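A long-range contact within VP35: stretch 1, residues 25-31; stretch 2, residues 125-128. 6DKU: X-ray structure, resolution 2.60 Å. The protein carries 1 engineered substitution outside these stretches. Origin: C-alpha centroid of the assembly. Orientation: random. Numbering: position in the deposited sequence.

Stretch 1 25-31: TAFHELV
Stretch 2 125-128: GLKI

A chain terminus can be anchored without a single cross-stretch hydrogen bond, provided that one side chain reaches into an apolar site, and the end of VP35 is a compact example. Residues 125-127 run as strand (phi/psi -105/143, -119/123 and -95/170), and Ile128, phi -72°, ends the chain in a carboxylate. Across from it, after Thr25 (-130/-172), a helix begins at Ala26 (-66/-13) and continues through Val31 with phi -73 to -55° and psi -49 to -35°; no two touching residues are closer than 98 in sequence. Ala26 and Ile128 set the register, their CA atoms 5.6 Å apart, and the contact buries 244 Å² in all. Ala26, Leu30 and Leu126 are buried; Phe27 and Ile128 remain partly exposed.

Ile128 contributes the largest share. Its CA-to-CB bond points sideways, but chi1 at -179° (t) and chi2 at 54° (p) carry CD1 to the helix. There Ile128 CD1 lies 3.4 Å from Ala26 O, 4.0 Å from Ala26 CB and 3.9 Å from Leu30 CD2. Ile128 CD1 also sits over one face of the Phe27 ring, 4.0 Å from its centroid and 15° off the normal, a CH-pi contact. Phe27 likewise starts sideways; chi1 -78° (m) and chi2 -80° present that face to the methyl. Leu30, one turn after Ala26, points toward the strand with chi1 -177° (t) and chi2 48° (p).

Ala26 suits the close approach: its short side chain points toward the strand, with CB 4.0 Å from Lys127 O and 4.3 Å from Leu126 CD2. Leu126 also points toward the helix (chi1 173°, t; chi2 89°, p), whereas Lys127 points away, the alternation expected of a strand.

Thr25, chi1 72° (p), caps the helix, OG1 accepting from Phe27 N at 3.3 Å. Ala26 O accepts from Leu30 N at 2.9 Å, so the carbonyl beside the isoleucine methyl is already satisfied within the helix.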

# COMPACT_ATOMS: atom_id res chain seq x y z
N THR A 25 -3.75 9.88 -3.34
CA THR A 25 -4.89 9.03 -3.01
C THR A 25 -4.44 7.73 -2.37
O THR A 25 -3.26 7.53 -2.09
CB THR A 25 -5.74 8.70 -4.25
OG1 THR A 25 -5.04 7.77 -5.08
CG2 THR A 25 -6.08 9.95 -5.04
N ALA A 26 -5.39 6.81 -2.16
CA ALA A 26 -5.04 5.53 -1.55
C ALA A 26 -4.11 4.69 -2.41
O ALA A 26 -3.58 3.69 -1.91
CB ALA A 26 -6.30 4.73 -1.23
N PHE A 27 -3.91 5.02 -3.69
CA PHE A 27 -2.96 4.24 -4.48
C PHE A 27 -1.53 4.56 -4.06
O PHE A 27 -0.71 3.66 -3.89
CB PHE A 27 -3.17 4.48 -5.97
CG PHE A 27 -4.34 3.72 -6.56
CD1 PHE A 27 -4.22 2.38 -6.89
CD2 PHE A 27 -5.56 4.36 -6.76
CE1 PHE A 27 -5.31 1.68 -7.42
CE2 PHE A 27 -6.65 3.66 -7.29
CZ PHE A 27 -6.52 2.32 -7.62
N HIS A 28 -1.23 5.85 -3.87
CA HIS A 28 0.06 6.25 -3.30
C HIS A 28 0.29 5.55 -1.97
O HIS A 28 1.38 5.01 -1.71
CB HIS A 28 0.11 7.76 -3.11
CG HIS A 28 -0.18 8.55 -4.34
ND1 HIS A 28 -1.46 8.77 -4.80
CD2 HIS A 28 0.65 9.19 -5.20
CE1 HIS A 28 -1.40 9.51 -5.90
NE2 HIS A 28 -0.14 9.77 -6.17
N GLU A 29 -0.73 5.54 -1.11
CA GLU A 29 -0.64 4.86 0.17
C GLU A 29 -0.43 3.36 -0.00
O GLU A 29 0.28 2.75 0.80
CB GLU A 29 -1.88 5.13 1.01
CG GLU A 29 -2.38 6.55 0.94
CD GLU A 29 -1.50 7.53 1.71
OE1 GLU A 29 -0.45 7.10 2.24
OE2 GLU A 29 -1.87 8.72 1.78
N LEU A 30 -1.04 2.75 -1.02
CA LEU A 30 -0.81 1.32 -1.23
C LEU A 30 0.63 1.05 -1.62
O LEU A 30 1.23 0.08 -1.16
CB LEU A 30 -1.77 0.78 -2.30
CG LEU A 30 -1.68 -0.72 -2.56
CD1 LEU A 30 -1.69 -1.52 -1.26
CD2 LEU A 30 -2.81 -1.16 -3.46
N VAL A 31 1.20 1.91 -2.48
CA VAL A 31 2.62 1.81 -2.80
C VAL A 31 3.45 1.88 -1.52
O VAL A 31 4.32 1.04 -1.26
CB VAL A 31 3.02 2.91 -3.79
CG1 VAL A 31 4.52 2.95 -3.98
CG2 VAL A 31 2.30 2.70 -5.12
N GLY A 125 -9.60 1.67 9.65
CA GLY A 125 -8.96 1.05 8.50
C GLY A 125 -9.30 1.77 7.22
O GLY A 125 -10.43 2.24 7.03
N LEU A 126 -8.32 1.85 6.32
CA LEU A 126 -8.52 2.43 5.01
C LEU A 126 -8.24 1.37 3.97
O LEU A 126 -7.15 0.77 3.96
CB LEU A 126 -7.62 3.65 4.80
CG LEU A 126 -7.63 4.24 3.39
CD1 LEU A 126 -8.73 5.27 3.25
CD2 LEU A 126 -6.28 4.83 3.05
N LYS A 127 -9.21 1.10 3.11
CA LYS A 127 -9.07 0.16 2.02
C LYS A 127 -8.67 0.88 0.74
O LYS A 127 -8.68 2.11 0.66
CB LYS A 127 -10.36 -0.63 1.81
CG LYS A 127 -10.62 -1.62 2.92
CD LYS A 127 -11.69 -2.65 2.57
CE LYS A 127 -12.49 -3.02 3.83
NZ LYS A 127 -12.70 -4.50 3.98
N ILE A 128 -8.30 0.09 -0.27
CA ILE A 128 -7.81 0.65 -1.52
C ILE A 128 -8.95 1.29 -2.32
O ILE A 128 -10.06 0.76 -2.39
CB ILE A 128 -7.08 -0.42 -2.35
CG1 ILE A 128 -6.55 0.19 -3.64
CG2 ILE A 128 -7.98 -1.63 -2.59
CD1 ILE A 128 -5.69 1.43 -3.41
OXT ILE A 128 -8.77 2.36 -2.92